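Local coordinates for HemO (Neisseria meningitidis, PDB 1J77), which binds heme through an axial histidine and probably acts as a heme oxygenase, opening the porphyrin ring, at residues Leu48-Phe52 against Phe183-Leu188; Tyr42-Leu46 against Gly138-Leu142. One frame throughout, in Å; residues are numbered along the deposited sequence. Where two conformers were deposited one is given.

Contact 1 (Leu48-Phe52 against Phe183-Leu188). With HEM (protoporphyrin IX containing Fe), chain B.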
# COMPACT_ATOMS: atom_id res chain seq x y z
N LEU A 48 -0.93 2.01 -10.88
CA LEU A 48 -1.75 2.03 -9.69
C LEU A 48 -0.87 2.13 -8.43
O LEU A 48 -1.12 2.99 -7.57
CB LEU A 48 -2.66 0.80 -9.67
CG LEU A 48 -3.08 0.27 -8.30
CD1 LEU A 48 -4.03 1.26 -7.69
CD2 LEU A 48 -3.71 -1.15 -8.49
N GLN A 49 0.16 1.28 -8.34
CA GLN A 49 1.08 1.30 -7.22
C GLN A 49 1.76 2.67 -7.13
O GLN A 49 1.97 3.19 -6.02
CB GLN A 49 2.13 0.17 -7.36
CG GLN A 49 1.60 -1.25 -7.29
CD GLN A 49 1.36 -1.70 -5.88
OE1 GLN A 49 2.16 -2.45 -5.30
NE2 GLN A 49 0.24 -1.25 -5.30
N SER A 50 2.12 3.26 -8.26
CA SER A 50 2.77 4.60 -8.27
C SER A 50 1.93 5.67 -7.61
O SER A 50 2.43 6.49 -6.80
CB SER A 50 3.12 5.08 -9.70
OG SER A 50 3.75 6.35 -9.63
N VAL A 51 0.66 5.69 -7.93
CA VAL A 51 -0.25 6.69 -7.41
C VAL A 51 -0.43 6.51 -5.93
O VAL A 51 -0.39 7.49 -5.14
CB VAL A 51 -1.64 6.65 -8.12
CG1 VAL A 51 -2.64 7.61 -7.50
CG2 VAL A 51 -1.46 6.95 -9.56
N PHE A 52 -0.67 5.29 -5.51
CA PHE A 52 -0.84 5.04 -4.08
C PHE A 52 0.41 5.45 -3.28
O PHE A 52 0.32 6.10 -2.22
CB PHE A 52 -1.21 3.59 -3.78
CG PHE A 52 -1.42 3.34 -2.31
CD1 PHE A 52 -2.58 3.77 -1.68
CD2 PHE A 52 -0.47 2.71 -1.58
CE1 PHE A 52 -2.75 3.56 -0.31
CE2 PHE A 52 -0.68 2.50 -0.22
CZ PHE A 52 -1.79 2.93 0.37
N PHE A 183 -9.44 4.50 -1.45
CA PHE A 183 -8.72 5.22 -2.49
C PHE A 183 -7.94 4.26 -3.40
O PHE A 183 -7.96 4.42 -4.61
CB PHE A 183 -7.80 6.28 -1.87
CG PHE A 183 -6.94 7.02 -2.88
CD1 PHE A 183 -7.53 7.87 -3.81
CD2 PHE A 183 -5.58 6.80 -2.98
CE1 PHE A 183 -6.79 8.53 -4.70
CE2 PHE A 183 -4.82 7.49 -3.91
CZ PHE A 183 -5.45 8.34 -4.77
N TYR A 184 -7.26 3.27 -2.84
CA TYR A 184 -6.60 2.27 -3.65
C TYR A 184 -7.52 1.66 -4.68
O TYR A 184 -7.14 1.57 -5.85
CB TYR A 184 -5.97 1.18 -2.80
CG TYR A 184 -4.98 0.29 -3.55
CD1 TYR A 184 -3.64 0.58 -3.64
CD2 TYR A 184 -5.39 -0.85 -4.20
CE1 TYR A 184 -2.75 -0.22 -4.33
CE2 TYR A 184 -4.50 -1.65 -4.88
CZ TYR A 184 -3.20 -1.37 -4.92
OH TYR A 184 -2.33 -2.15 -5.63
N LYS A 185 -8.74 1.32 -4.28
CA LYS A 185 -9.66 0.74 -5.25
C LYS A 185 -10.17 1.78 -6.26
O LYS A 185 -10.40 1.42 -7.40
CB LYS A 185 -10.83 0.09 -4.55
CG LYS A 185 -10.43 -1.13 -3.70
CD LYS A 185 -11.60 -2.03 -3.23
CE LYS A 185 -12.38 -1.42 -2.14
NZ LYS A 185 -13.57 -2.27 -1.75
N VAL A 186 -10.39 3.02 -5.85
CA VAL A 186 -10.78 4.07 -6.82
C VAL A 186 -9.70 4.15 -7.92
O VAL A 186 -10.03 4.14 -9.14
CB VAL A 186 -10.93 5.46 -6.16
CG1 VAL A 186 -10.96 6.58 -7.21
CG2 VAL A 186 -12.14 5.49 -5.24
N VAL A 187 -8.44 4.21 -7.54
CA VAL A 187 -7.35 4.27 -8.49
C VAL A 187 -7.29 3.02 -9.40
O VAL A 187 -7.08 3.13 -10.62
CB VAL A 187 -5.99 4.55 -7.80
CG1 VAL A 187 -4.89 4.54 -8.81
CG2 VAL A 187 -6.07 5.86 -7.04
N LEU A 188 -7.43 1.84 -8.80
CA LEU A 188 -7.40 0.59 -9.51
C LEU A 188 -8.48 0.60 -10.58
O LEU A 188 -8.21 0.29 -11.74
CB LEU A 188 -7.57 -0.56 -8.50
CG LEU A 188 -7.54 -1.98 -9.05
CD1 LEU A 188 -7.36 -2.96 -7.91
CD2 LEU A 188 -8.72 -2.42 -9.91
CHA HEM B . -1.32 -7.94 5.18
CHB HEM B . -2.02 -10.38 1.06
CHC HEM B . -2.67 -6.16 -1.31
CHD HEM B . -2.43 -3.77 2.93
C1A HEM B . -1.36 -8.95 4.25
C2A HEM B . -0.99 -10.37 4.49
C3A HEM B . -1.19 -11.01 3.34
C4A HEM B . -1.70 -10.07 2.35
CMA HEM B . -0.95 -12.52 3.10
CAA HEM B . -0.40 -11.03 5.77
CBA HEM B . 1.12 -11.07 5.65
CGA HEM B . 1.78 -11.56 6.92
O1A HEM B . 1.12 -11.52 8.00
O2A HEM B . 2.96 -12.01 6.83
C1B HEM B . -2.25 -9.46 0.05
C2B HEM B . -2.44 -9.79 -1.34
C3B HEM B . -2.65 -8.62 -2.01
C4B HEM B . -2.53 -7.54 -1.04
CMB HEM B . -2.39 -11.26 -1.85
CAB HEM B . -2.85 -8.42 -3.51
CBB HEM B . -3.51 -9.31 -4.25
C1C HEM B . -2.60 -5.16 -0.37
C2C HEM B . -2.65 -3.73 -0.65
C3C HEM B . -2.64 -3.09 0.53
C4C HEM B . -2.48 -4.04 1.59
CMC HEM B . -2.82 -3.14 -2.06
CAC HEM B . -2.71 -1.59 0.79
CBC HEM B . -3.18 -0.77 -0.15
C1D HEM B . -2.13 -4.69 3.88
C2D HEM B . -1.99 -4.35 5.27
C3D HEM B . -1.66 -5.62 5.98
C4D HEM B . -1.63 -6.62 4.94
CMD HEM B . -2.16 -2.95 5.87
CAD HEM B . -1.35 -5.84 7.46
CBD HEM B . -2.44 -6.56 8.19
CGD HEM B . -1.99 -6.57 9.64
O1D HEM B . -2.30 -5.58 10.35
O2D HEM B . -1.39 -7.60 10.09
NA HEM B . -1.77 -8.83 2.95
NB HEM B . -2.36 -8.09 0.20
NC HEM B . -2.48 -5.29 0.98
ND HEM B . -1.92 -6.06 3.69
FE HEM B . -2.23 -7.08 1.99
O HOH W 1 -0.33 -6.80 1.67
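Phe183 CZ touches Val51 CG1 at 4.0 Å, and Phe52 CD1 comes to the Phe183 ring edge near its plane. Leu99, from a loop, touches both Phe183 and Val51.

Tyr184 is enclosed on several sides. Leu48 CD1 sits over the centre of one ring face, 3.9 Å from the centroid, as a CH-pi contact. The heme methyl CMC lies over the opposite face toward the rim, 3.4 Å from Tyr184 CZ. One edge points at the face of Phe52 in a T-shaped pair, with centroids 5.5 Å apart. The two ring planes stand at 77°. CG of Tyr184 is anti to the backbone N (chi1 -166°), which carries the ring between helix and heme. Gln49 NE2 comes to the Tyr184 ring edge in its plane, with the amide turned almost perpendicular to the ring. NE2 is 2.7 Å from Tyr184 OH, but the angle is too poor for a hydrogen bond. The other amide atom, Gln49 OE1, has His141 as its probable partner.

Val187 places CG1 3.6 Å from Leu48 CD1, and its CG2 packs on Val51 CG1. At Leu188, CB packs on Leu48 CD2.

The two helix segments run roughly antiparallel, at 141°. Their axes are 9.6 Å apart. Phe52 also touches the heme, its CZ 4.0 Å from the vinyl carbon CBC. This is a buried helix pair of the all-helical heme oxygenase fold, whose Phe52 and Tyr184 line part of the heme pocket.

Contact 2 (Tyr42-Leu46 against Gly138-Leu142); sequences YIKFL and GARHL
Tyr42 reaches from helix 39-60 to the loop at Gly138 and donates its hydroxyl to the backbone carbonyl. This is a helix-to-loop contact in the all-helical heme oxygenase fold. The loop runs between helix 122-129 and helix 149-162.

The Tyr42 OH to Gly138 O bond is 2.7 Å long. Tyr42 holds CG anti to its own N (chi1 -172°), which sends the ring out from the helix to the loop. The donor stands above the carbonyl plane, 38° out of it, with a C=O...donor angle of 132°. The carbonyl oxygen itself lies at the edge of the tyrosine ring, near its plane. The hydroxyl also touches apolar groups of the loop. Ala139 CB is 3.8 Å from Tyr42 OH, and Leu142 CD1 is 4.0 Å from it.

His141 meets the next turn of the helix. Leu46 CD2 approaches its ring obliquely, 3.5 Å from His141 CE1. Phe45 CE2 comes to the imidazole edge, 4.2 Å from His141 NE2. Leu142 CG lies over one face of the same ring, toward its rim.

Further out, polar partners fix these groups. Asp84 accepts from His141 ND1 through OD2 and binds Arg140 N through OD1. With ND1 facing this carboxylate and NE2 facing an acceptor on Gln49, the imidazole is probably doubly protonated and its rotation set. Asp87 OD2 binds Gly138 N and pairs with Arg140. The Tyr42 ring stacks on Tyr133.

Within the loop, Leu142 N donates to Ala139 O at 3.1 Å.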
# COMPACT_ATOMS: atom_id res chain seq x y z
N TYR A 42 0.74 -5.58 -16.29
CA TYR A 42 1.68 -5.35 -15.17
C TYR A 42 1.98 -3.87 -15.10
O TYR A 42 2.14 -3.30 -13.99
CB TYR A 42 2.99 -6.15 -15.28
CG TYR A 42 3.86 -6.06 -14.05
CD1 TYR A 42 3.46 -6.62 -12.85
CD2 TYR A 42 5.10 -5.40 -14.08
CE1 TYR A 42 4.27 -6.57 -11.73
CE2 TYR A 42 5.89 -5.36 -12.98
CZ TYR A 42 5.49 -5.91 -11.80
OH TYR A 42 6.26 -5.80 -10.69
N ILE A 43 2.04 -3.21 -16.25
CA ILE A 43 2.30 -1.76 -16.26
C ILE A 43 1.11 -1.04 -15.64
O ILE A 43 1.28 -0.08 -14.88
CB ILE A 43 2.65 -1.28 -17.70
CG1 ILE A 43 4.09 -1.66 -18.01
CG2 ILE A 43 2.43 0.18 -17.80
CD1 ILE A 43 4.49 -1.56 -19.48
N LYS A 44 -0.09 -1.52 -15.90
CA LYS A 44 -1.28 -0.94 -15.25
C LYS A 44 -1.18 -1.06 -13.73
O LYS A 44 -1.53 -0.12 -12.99
CB LYS A 44 -2.52 -1.65 -15.75
CG LYS A 44 -2.48 -1.98 -17.27
CD LYS A 44 -3.81 -2.58 -17.73
CE LYS A 44 -3.93 -2.72 -19.21
NZ LYS A 44 -5.36 -2.63 -19.57
N PHE A 45 -0.69 -2.18 -13.28
CA PHE A 45 -0.50 -2.43 -11.88
C PHE A 45 0.55 -1.48 -11.33
O PHE A 45 0.39 -0.92 -10.26
CB PHE A 45 -0.09 -3.88 -11.64
CG PHE A 45 0.15 -4.20 -10.24
CD1 PHE A 45 -0.92 -4.19 -9.37
CD2 PHE A 45 1.42 -4.50 -9.75
CE1 PHE A 45 -0.72 -4.42 -8.04
CE2 PHE A 45 1.61 -4.76 -8.41
CZ PHE A 45 0.53 -4.76 -7.58
N LEU A 46 1.67 -1.35 -12.03
CA LEU A 46 2.70 -0.44 -11.57
C LEU A 46 2.18 1.00 -11.50
O LEU A 46 2.59 1.77 -10.60
CB LEU A 46 3.91 -0.52 -12.51
CG LEU A 46 4.83 -1.75 -12.41
CD1 LEU A 46 6.01 -1.58 -13.35
CD2 LEU A 46 5.33 -2.09 -11.07
N GLY A 138 12.02 -4.46 -12.45
CA GLY A 138 10.56 -4.62 -12.52
C GLY A 138 9.78 -4.88 -11.26
O GLY A 138 8.61 -4.49 -11.19
N ALA A 139 10.38 -5.49 -10.25
CA ALA A 139 9.68 -5.80 -8.98
C ALA A 139 10.44 -5.34 -7.72
O ALA A 139 10.36 -5.93 -6.64
CB ALA A 139 9.32 -7.30 -8.92
N ARG A 140 11.25 -4.30 -7.90
CA ARG A 140 12.01 -3.70 -6.80
C ARG A 140 11.10 -3.31 -5.62
O ARG A 140 11.44 -3.54 -4.44
CB ARG A 140 12.73 -2.47 -7.38
CG ARG A 140 13.60 -2.69 -8.70
CD ARG A 140 13.92 -1.39 -9.43
NE ARG A 140 14.77 -1.52 -10.62
CZ ARG A 140 16.10 -1.52 -10.63
NH1 ARG A 140 16.80 -1.42 -9.52
NH2 ARG A 140 16.77 -1.60 -11.76
N HIS A 141 9.94 -2.72 -5.94
CA HIS A 141 9.00 -2.25 -4.90
C HIS A 141 8.33 -3.34 -4.09
O HIS A 141 7.85 -3.09 -2.98
CB HIS A 141 7.97 -1.28 -5.48
CG HIS A 141 6.79 -1.95 -6.10
ND1 HIS A 141 6.75 -2.36 -7.41
CD2 HIS A 141 5.56 -2.21 -5.59
CE1 HIS A 141 5.55 -2.86 -7.68
NE2 HIS A 141 4.82 -2.80 -6.58
N LEU A 142 8.41 -4.57 -4.61
CA LEU A 142 7.80 -5.74 -3.96
C LEU A 142 8.78 -6.60 -3.21
O LEU A 142 8.39 -7.48 -2.46
CB LEU A 142 7.09 -6.61 -5.01
CG LEU A 142 5.88 -6.01 -5.76
CD1 LEU A 142 5.39 -6.90 -6.94
CD2 LEU A 142 4.74 -5.74 -4.84

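Overall arrangement
Helix 39-60 supplies one segment to each contact, and the contact centres lie 13 Å apart. Along the chain their segments alternate. The helix joins helix 167-192 in contact 1 and the 138-142 loop in contact 2. The two sites touch directly. Gln49 OE1 of contact 1 probably accepts a hydrogen bond from His141 NE2 of contact 2, at 3.0 Å. Phe45 CE1 packs 3.7 Å from Tyr184 OH. Phe52 and Tyr184 of contact 1 belong to the heme pocket, with the Tyr184 side chain about 9 Å from that of the axial ligand His23. Contact 2 stands farther back: the Phe45 side chain is about 6 Å from the heme.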